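Local coordinates for protein-arginine-phosphatase (Bacillus subtilis subsp. subtilis, PDB 4KK3) that removes phosphate from phosphoarginine residues of many proteins, counteracting the arginine kinase McsB and restoring DNA binding by the repressor CtsR, at residues M1-V6 and L79-T84; V6-T11 and G38-P43; V34-V39 and L62-S67. All blocks are in the same frame, centred on the assembly; numbering follows the deposited sequence.

In the fold
All three contacts involve the parallel sheet with strand order 2-1-3-4. Contact 1 is the most deeply buried: strands 2-7 and 79-82 pair in the middle of the sheet through backbone hydrogen bonds and aliphatic packing. Contact 2 begins on the same strand 2-7, shares Val6 with contact 1, and follows the chain past the C-terminal ends of the strands into the phosphate-binding loop, where exposed and buried residues mix and peptide groups do most of the work. Contact 3 uses strand 33-38, at the outer edge of the sheet, and is the smallest and most polar. It shares Gly38 and Val39 with contact 2, and Asn10 of contact 2 bonds to its residues His64 and Ser67.

Contact 1 of 3, residues M1-V6 and L79-T84; sequences MDIIFV and LVLAMT
Ile3, Ile4, Phe5 and Val6 pair in register with Leu79, Val80, Leu81 and Ala82 as neighbouring parallel strands in the central sheet of the low molecular weight phosphatase fold. Their short axes come within 4.7 Å at an angle of 20°. In the backbone hydrogen bonds the donor alternates between the two strands, as parallel pairing requires: Leu79 N to Asp2 O, Ile4 N to Leu79 O, Leu81 N to Ile4 O and Val6 N to Leu81 O. Ile4 N to Leu79 O is nearly straight, 169° at the hydrogen. Beyond the strand, Met83 N still reaches Val6 O at 3.0 Å.

Apolar side chains sort onto two faces. Beta-branched Ile3, Ile4, Val6 and Val80 suit the extended backbone, and the larger Phe5, Leu79 and Leu81 fill the Ile3 face. There Ile3 CD1 lies 3.5 Å from Leu79 CB, Phe5 runs alongside Leu81, and helices 13-28 and 124-145 both pack on this side. On the other, Ile4 CG2 meets Val80 CG2 at 3.6 Å, and Val6 crosses Val80 obliquely.

Met83, a selenomethionine, is flexible enough to fold back on the strand end. Bent at its second torsion (chi2 -56°), it brings CE to 4.0 Å from Phe5 CB.

Contact 2 of 3, residues V6-T11 and G38-P43; sequences VCTGNT and GVFASP. With PO4 (phosphate ion), chain B.
Cys7 and Thr8 offer successive carbonyls to the 38-43 loop: Val39 N bonds to Cys7 O at 3.0 Å, and Phe40 N bonds to Thr8 O at the same length. These bonds tie that loop to the P-loop, the CX5R motif running from Cys7 to Arg13. The N-H ends of the same two peptides, Thr8 N and Gly9 N, turn to a bound phosphate ion. Gly9 N points almost straight at phosphate O3 (2.9 Å, 171°), while Thr8 N gives the same oxygen a weak bond. Thr11, which matters for substrate discrimination, grips O4 twice, through its N (2.8 Å) and its OG1. Cys12 N and Arg13 N also bond to the phosphate, which sits beside the nucleophile Cys7. Probably from the crystallisation liquor, the ion is likely to mark the place of the substrate's phosphoryl group.

Small residues let the two backbones close up. Gly38 lets Asn10 CB come to 3.5 Å from its N; a CB on Gly38 would collide with Thr8 O and Asn10 N. Ala41 is compact enough to set CB 3.3 Å from Gly9 O, which also accepts a bond from a water that Ser42 N donates to. Val39 suits its place by branching: CG1, anti to the carbonyl carbon (chi1 -63°), meets Val6 CG1 at 3.8 Å, leaving CG2 near Cys7 O. An alanine here would probably open a gap beside the Cys7 carbonyl and leave Val6 CG1 without its mate.

In the second shell, Asn10 OD1 accepts from Ser67 N and its ND2 reaches Ser14, while His87 bonds Thr8 OG1. Strand 2-7 thus leads into the P-loop beside strand 33-38, with helix 13-28 against Cys7 and helix 85-94 packed on Val6 and Val39.

Contact 3 of 3, residues V34-V39 and L62-S67; sequences VRSAGV and LNHVSS
Arg35 reaches Ser67 with the tip of a long side chain that is bent at its third torsion (chi3 32°). Its NH2 stops 3.7 Å from Ser67 OG, which lies at the guanidinium edge and near its plane, a loose polar approach suited to a partly exposed position.

Ser36 is small and polar, as its buried place beside other polar groups needs. Its OG sits between the backbone N and the carbonyl carbon (chi1 64°), 3.5 Å from CE1 of the His64 ring. The hydroxyl's hydrogen-bonding partners are Glu18 OE1 and Asn10 ND2, and His64 NE2 in turn bonds to Asn10 O, so serine and imidazole both probably help to hold the substrate-binding loop. Strand 33-38 forms the outer edge of the parallel sheet, with strand 2-7 on one flank. Across the other flank runs the irregular 62-67 loop, which follows helix 49-56, its touching part 61° from the strand direction.

Ala37 has only a methyl to accommodate, and its CB comes 3.5 Å from Ser67 O, with the CA 3.4 Å from the same oxygen. Gly38 then supplies the one hydrogen bond across the contact: its N donates to Ser67 O at 3.0 Å.

Contact 1 of 3, residues M1-V6 and L79-T84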
loop_
_atom_site.group_PDB
_atom_site.type_symbol
_atom_site.label_atom_id
_atom_site.label_comp_id
_atom_site.label_asym_id
_atom_site.label_seq_id
_atom_site.Cartn_x
_atom_site.Cartn_y
_atom_site.Cartn_z
HETATM N N MSE A 1 -11.297 8.773 5.399
HETATM C CA MSE A 1 -11.658 7.361 5.429
HETATM C C MSE A 1 -10.463 6.518 5.860
HETATM O O MSE A 1 -9.380 7.049 6.126
HETATM C CB MSE A 1 -12.149 6.914 4.056
HETATM C CG MSE A 1 -11.090 6.990 2.977
HETATM SE SE MSE A 1 -11.739 6.467 1.223
HETATM C CE MSE A 1 -12.952 7.950 0.919
ATOM N N ASP A 2 -10.675 5.207 5.937
ATOM C CA ASP A 2 -9.622 4.267 6.308
ATOM C C ASP A 2 -9.121 3.510 5.088
ATOM O O ASP A 2 -9.874 2.779 4.451
ATOM C CB ASP A 2 -10.125 3.260 7.346
ATOM C CG ASP A 2 -10.090 3.810 8.756
ATOM O OD1 ASP A 2 -10.179 5.046 8.915
ATOM O OD2 ASP A 2 -9.976 3.006 9.706
ATOM N N ILE A 3 -7.839 3.677 4.781
ATOM C CA ILE A 3 -7.252 3.048 3.617
ATOM C C ILE A 3 -6.208 2.050 4.081
ATOM O O ILE A 3 -5.404 2.355 4.962
ATOM C CB ILE A 3 -6.574 4.081 2.714
ATOM C CG1 ILE A 3 -7.543 5.213 2.381
ATOM C CG2 ILE A 3 -6.063 3.424 1.434
ATOM C CD1 ILE A 3 -8.594 4.822 1.424
ATOM N N ILE A 4 -6.234 0.850 3.513
ATOM C CA ILE A 4 -5.169 -0.114 3.780
ATOM C C ILE A 4 -4.476 -0.602 2.499
ATOM O O ILE A 4 -5.120 -0.997 1.539
ATOM C CB ILE A 4 -5.647 -1.297 4.659
ATOM C CG1 ILE A 4 -4.488 -2.243 4.977
ATOM C CG2 ILE A 4 -6.755 -2.068 3.993
ATOM C CD1 ILE A 4 -4.759 -3.139 6.159
ATOM N N PHE A 5 -3.146 -0.542 2.493
ATOM C CA PHE A 5 -2.342 -1.054 1.383
ATOM C C PHE A 5 -1.908 -2.470 1.720
ATOM O O PHE A 5 -1.497 -2.731 2.835
ATOM C CB PHE A 5 -1.100 -0.167 1.186
ATOM C CG PHE A 5 -1.432 1.221 0.732
ATOM C CD1 PHE A 5 -1.890 1.444 -0.557
ATOM C CD2 PHE A 5 -1.287 2.299 1.595
ATOM C CE1 PHE A 5 -2.208 2.714 -0.984
ATOM C CE2 PHE A 5 -1.605 3.586 1.183
ATOM C CZ PHE A 5 -2.051 3.803 -0.110
ATOM N N VAL A 6 -2.013 -3.393 0.767
ATOM C CA VAL A 6 -1.697 -4.795 1.043
ATOM C C VAL A 6 -0.684 -5.369 0.049
ATOM O O VAL A 6 -0.823 -5.182 -1.166
ATOM C CB VAL A 6 -2.982 -5.669 0.969
ATOM C CG1 VAL A 6 -2.610 -7.146 1.132
ATOM C CG2 VAL A 6 -3.973 -5.253 2.034
ATOM N N LEU A 79 -11.372 1.178 2.072
ATOM C CA LEU A 79 -10.744 0.863 0.797
ATOM C C LEU A 79 -9.486 0.045 1.029
ATOM O O LEU A 79 -8.652 0.408 1.849
ATOM C CB LEU A 79 -10.387 2.148 0.046
ATOM C CG LEU A 79 -9.808 2.053 -1.371
ATOM C CD1 LEU A 79 -10.778 1.339 -2.319
ATOM C CD2 LEU A 79 -9.476 3.461 -1.878
ATOM N N VAL A 80 -9.372 -1.065 0.310
ATOM C CA VAL A 80 -8.209 -1.939 0.408
ATOM C C VAL A 80 -7.511 -1.945 -0.942
ATOM O O VAL A 80 -8.091 -2.350 -1.938
ATOM C CB VAL A 80 -8.634 -3.365 0.781
ATOM C CG1 VAL A 80 -7.415 -4.275 0.915
ATOM C CG2 VAL A 80 -9.450 -3.356 2.071
ATOM N N LEU A 81 -6.262 -1.474 -0.988
ATOM C CA LEU A 81 -5.569 -1.393 -2.264
ATOM C C LEU A 81 -4.398 -2.353 -2.285
ATOM O O LEU A 81 -3.400 -2.151 -1.593
ATOM C CB LEU A 81 -5.086 0.036 -2.522
ATOM C CG LEU A 81 -6.238 1.041 -2.633
ATOM C CD1 LEU A 81 -5.731 2.481 -2.705
ATOM C CD2 LEU A 81 -7.130 0.713 -3.838
ATOM N N ALA A 82 -4.530 -3.383 -3.101
ATOM C CA ALA A 82 -3.580 -4.470 -3.188
ATOM C C ALA A 82 -2.546 -4.160 -4.245
ATOM O O ALA A 82 -2.833 -3.460 -5.208
ATOM C CB ALA A 82 -4.336 -5.756 -3.581
HETATM N N MSE A 83 -1.350 -4.714 -4.106
HETATM C CA MSE A 83 -0.314 -4.466 -5.118
HETATM C C MSE A 83 -0.556 -5.223 -6.423
HETATM O O MSE A 83 -0.319 -4.699 -7.521
HETATM C CB MSE A 83 1.079 -4.801 -4.587
HETATM C CG MSE A 83 1.519 -3.950 -3.408
HETATM SE SE MSE A 83 1.460 -2.023 -3.791
HETATM C CE MSE A 83 0.816 -1.435 -2.055
ATOM N N THR A 84 -1.025 -6.463 -6.313
ATOM C CA THR A 84 -1.216 -7.291 -7.501
ATOM C C THR A 84 -2.619 -7.905 -7.570
ATOM O O THR A 84 -3.333 -7.988 -6.563
ATOM C CB THR A 84 -0.201 -8.453 -7.571
ATOM O OG1 THR A 84 -0.575 -9.467 -6.631
ATOM C CG2 THR A 84 1.230 -7.969 -7.264
#

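Contact 2 of 3, residues V6-T11 and G38-P43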
loop_
_atom_site.group_PDB
_atom_site.type_symbol
_atom_site.label_atom_id
_atom_site.label_comp_id
_atom_site.label_asym_id
_atom_site.label_seq_id
_atom_site.Cartn_x
_atom_site.Cartn_y
_atom_site.Cartn_z
ATOM N N VAL A 6 -2.013 -3.393 0.767
ATOM C CA VAL A 6 -1.697 -4.795 1.043
ATOM C C VAL A 6 -0.684 -5.369 0.049
ATOM O O VAL A 6 -0.823 -5.182 -1.166
ATOM C CB VAL A 6 -2.982 -5.669 0.969
ATOM C CG1 VAL A 6 -2.610 -7.146 1.132
ATOM C CG2 VAL A 6 -3.973 -5.253 2.034
ATOM N N CYS A 7 0.334 -6.065 0.558
ATOM C CA CYS A 7 1.261 -6.794 -0.311
ATOM C C CYS A 7 1.462 -8.201 0.239
ATOM O O CYS A 7 0.601 -8.717 0.942
ATOM C CB CYS A 7 2.602 -6.051 -0.478
ATOM S SG CYS A 7 3.507 -5.722 1.063
ATOM N N THR A 8 2.585 -8.830 -0.086
ATOM C CA THR A 8 2.822 -10.186 0.389
ATOM C C THR A 8 3.431 -10.174 1.804
ATOM O O THR A 8 2.832 -10.654 2.768
ATOM C CB THR A 8 3.755 -10.944 -0.577
ATOM O OG1 THR A 8 3.177 -10.972 -1.891
ATOM C CG2 THR A 8 3.993 -12.366 -0.089
ATOM N N GLY A 9 4.627 -9.614 1.933
ATOM C CA GLY A 9 5.331 -9.690 3.202
ATOM C C GLY A 9 5.062 -8.544 4.163
ATOM O O GLY A 9 5.371 -8.651 5.351
ATOM N N ASN A 10 4.445 -7.476 3.658
ATOM C CA ASN A 10 4.308 -6.225 4.404
ATOM C C ASN A 10 5.698 -5.792 4.852
ATOM O O ASN A 10 5.871 -5.273 5.950
ATOM C CB ASN A 10 3.357 -6.359 5.609
ATOM C CG ASN A 10 2.978 -5.013 6.232
ATOM O OD1 ASN A 10 2.918 -4.891 7.455
ATOM N ND2 ASN A 10 2.704 -4.002 5.389
ATOM N N THR A 11 6.678 -6.013 3.987
ATOM C CA THR A 11 8.040 -5.541 4.272
ATOM C C THR A 11 8.561 -4.538 3.249
ATOM O O THR A 11 9.465 -3.759 3.554
ATOM C CB THR A 11 9.046 -6.713 4.377
ATOM O OG1 THR A 11 9.072 -7.442 3.142
ATOM C CG2 THR A 11 8.659 -7.656 5.509
ATOM N N GLY A 38 0.034 -7.510 5.245
ATOM C CA GLY A 38 0.499 -8.462 4.251
ATOM C C GLY A 38 -0.306 -9.751 4.301
ATOM O O GLY A 38 -0.723 -10.185 5.377
ATOM N N VAL A 39 -0.530 -10.355 3.147
ATOM C CA VAL A 39 -1.268 -11.622 3.125
ATOM C C VAL A 39 -0.453 -12.801 3.657
ATOM O O VAL A 39 -1.022 -13.791 4.123
ATOM C CB VAL A 39 -1.843 -11.940 1.728
ATOM C CG1 VAL A 39 -2.842 -10.895 1.345
ATOM C CG2 VAL A 39 -0.744 -11.998 0.684
ATOM N N PHE A 40 0.872 -12.706 3.587
ATOM C CA PHE A 40 1.726 -13.747 4.165
ATOM C C PHE A 40 2.810 -13.109 5.019
ATOM O O PHE A 40 3.996 -13.387 4.857
ATOM C CB PHE A 40 2.335 -14.647 3.076
ATOM C CG PHE A 40 1.316 -15.475 2.345
ATOM C CD1 PHE A 40 0.526 -16.380 3.032
ATOM C CD2 PHE A 40 1.141 -15.345 0.976
ATOM C CE1 PHE A 40 -0.428 -17.138 2.368
ATOM C CE2 PHE A 40 0.186 -16.092 0.305
ATOM C CZ PHE A 40 -0.599 -16.990 1.001
ATOM N N ALA A 41 2.381 -12.239 5.925
ATOM C CA ALA A 41 3.304 -11.451 6.734
ATOM C C ALA A 41 3.486 -12.090 8.102
ATOM O O ALA A 41 2.609 -12.798 8.585
ATOM C CB ALA A 41 2.765 -10.050 6.892
ATOM N N SER A 42 4.635 -11.840 8.724
ATOM C CA SER A 42 4.820 -12.148 10.136
ATOM C C SER A 42 4.582 -10.853 10.903
ATOM O O SER A 42 4.672 -9.778 10.328
ATOM C CB SER A 42 6.241 -12.637 10.398
ATOM O OG SER A 42 6.640 -13.586 9.425
ATOM N N PRO A 43 4.229 -10.943 12.190
ATOM C CA PRO A 43 4.293 -9.708 12.980
ATOM C C PRO A 43 5.712 -9.490 13.510
ATOM O O PRO A 43 6.532 -10.406 13.435
ATOM C CB PRO A 43 3.306 -9.962 14.126
ATOM C CG PRO A 43 2.465 -11.130 13.674
ATOM C CD PRO A 43 3.378 -11.960 12.825
HETATM P P PO4 B . 6.668 -7.227 -0.150
HETATM O O1 PO4 B . 6.446 -6.022 -1.014
HETATM O O2 PO4 B . 7.993 -7.868 -0.539
HETATM O O3 PO4 B . 5.566 -8.254 -0.462
HETATM O O4 PO4 B . 6.671 -6.959 1.323
HETATM O O HOH W 1 6.525 -10.433 6.949
#

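Contact 3 of 3, residues V34-V39 and L62-S67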
loop_
_atom_site.group_PDB
_atom_site.type_symbol
_atom_site.label_atom_id
_atom_site.label_comp_id
_atom_site.label_asym_id
_atom_site.label_seq_id
_atom_site.Cartn_x
_atom_site.Cartn_y
_atom_site.Cartn_z
ATOM N N VAL A 34 -4.354 5.827 7.277
ATOM C CA VAL A 34 -3.640 4.922 6.377
ATOM C C VAL A 34 -2.881 3.828 7.116
ATOM O O VAL A 34 -2.164 4.099 8.073
ATOM C CB VAL A 34 -2.663 5.710 5.480
ATOM C CG1 VAL A 34 -1.991 4.794 4.478
ATOM C CG2 VAL A 34 -3.402 6.835 4.774
ATOM N N ARG A 35 -3.044 2.590 6.660
ATOM C CA ARG A 35 -2.345 1.453 7.240
ATOM C C ARG A 35 -1.829 0.543 6.131
ATOM O O ARG A 35 -2.110 0.760 4.955
ATOM C CB ARG A 35 -3.300 0.635 8.111
ATOM C CG ARG A 35 -3.756 1.298 9.392
ATOM C CD ARG A 35 -4.405 0.259 10.295
ATOM N NE ARG A 35 -3.779 -1.048 10.110
ATOM C CZ ARG A 35 -2.640 -1.426 10.687
ATOM N NH1 ARG A 35 -1.994 -0.595 11.497
ATOM N NH2 ARG A 35 -2.145 -2.633 10.450
ATOM N N SER A 36 -1.062 -0.475 6.518
ATOM C CA SER A 36 -0.641 -1.510 5.584
ATOM C C SER A 36 -0.634 -2.866 6.279
ATOM O O SER A 36 -0.529 -2.951 7.506
ATOM C CB SER A 36 0.743 -1.216 5.006
ATOM O OG SER A 36 1.707 -1.234 6.038
ATOM N N ALA A 37 -0.768 -3.923 5.488
ATOM C CA ALA A 37 -0.672 -5.291 6.005
ATOM C C ALA A 37 -0.269 -6.267 4.891
ATOM O O ALA A 37 -0.195 -5.884 3.729
ATOM C CB ALA A 37 -2.001 -5.715 6.645
ATOM N N GLY A 38 0.034 -7.510 5.245
ATOM C CA GLY A 38 0.499 -8.462 4.251
ATOM C C GLY A 38 -0.306 -9.751 4.301
ATOM O O GLY A 38 -0.723 -10.185 5.377
ATOM N N VAL A 39 -0.530 -10.355 3.147
ATOM C CA VAL A 39 -1.268 -11.622 3.125
ATOM C C VAL A 39 -0.453 -12.801 3.657
ATOM O O VAL A 39 -1.022 -13.791 4.123
ATOM C CB VAL A 39 -1.843 -11.940 1.728
ATOM C CG1 VAL A 39 -2.842 -10.895 1.345
ATOM C CG2 VAL A 39 -0.744 -11.998 0.684
ATOM N N LEU A 62 10.932 5.317 7.201
ATOM C CA LEU A 62 10.111 4.120 7.101
ATOM C C LEU A 62 10.404 3.225 8.296
ATOM O O LEU A 62 11.204 2.284 8.215
ATOM C CB LEU A 62 10.379 3.406 5.781
ATOM C CG LEU A 62 9.582 2.136 5.507
ATOM C CD1 LEU A 62 8.084 2.410 5.673
ATOM C CD2 LEU A 62 9.913 1.625 4.105
ATOM N N ASN A 63 9.789 3.574 9.425
ATOM C CA ASN A 63 9.970 2.847 10.674
ATOM C C ASN A 63 8.757 1.964 10.853
ATOM O O ASN A 63 7.715 2.399 11.349
ATOM C CB ASN A 63 10.094 3.809 11.860
ATOM C CG ASN A 63 10.468 3.101 13.156
ATOM O OD1 ASN A 63 10.493 1.876 13.227
ATOM N ND2 ASN A 63 10.747 3.878 14.195
ATOM N N HIS A 64 8.907 0.716 10.446
ATOM C CA HIS A 64 7.745 -0.103 10.203
ATOM C C HIS A 64 7.875 -1.477 10.810
ATOM O O HIS A 64 8.937 -2.094 10.763
ATOM C CB HIS A 64 7.554 -0.242 8.698
ATOM C CG HIS A 64 6.490 -1.220 8.322
ATOM N ND1 HIS A 64 5.151 -0.926 8.423
ATOM C CD2 HIS A 64 6.568 -2.492 7.871
ATOM C CE1 HIS A 64 4.444 -1.974 8.037
ATOM N NE2 HIS A 64 5.280 -2.936 7.696
ATOM N N VAL A 65 6.772 -1.964 11.361
ATOM C CA VAL A 65 6.719 -3.324 11.860
ATOM C C VAL A 65 5.627 -4.071 11.095
ATOM O O VAL A 65 4.508 -3.584 10.990
ATOM C CB VAL A 65 6.418 -3.349 13.362
ATOM C CG1 VAL A 65 6.080 -4.737 13.806
ATOM C CG2 VAL A 65 7.612 -2.828 14.140
ATOM N N SER A 66 5.979 -5.233 10.555
ATOM C CA SER A 66 5.058 -6.021 9.726
ATOM C C SER A 66 3.792 -6.457 10.470
ATOM O O SER A 66 3.822 -6.760 11.665
ATOM C CB SER A 66 5.776 -7.249 9.161
ATOM O OG SER A 66 6.874 -6.880 8.347
ATOM N N SER A 67 2.679 -6.497 9.748
ATOM C CA SER A 67 1.405 -6.909 10.326
ATOM C C SER A 67 0.663 -7.818 9.352
ATOM O O SER A 67 0.600 -7.526 8.161
ATOM C CB SER A 67 0.555 -5.678 10.650
ATOM O OG SER A 67 -0.753 -6.046 11.053
#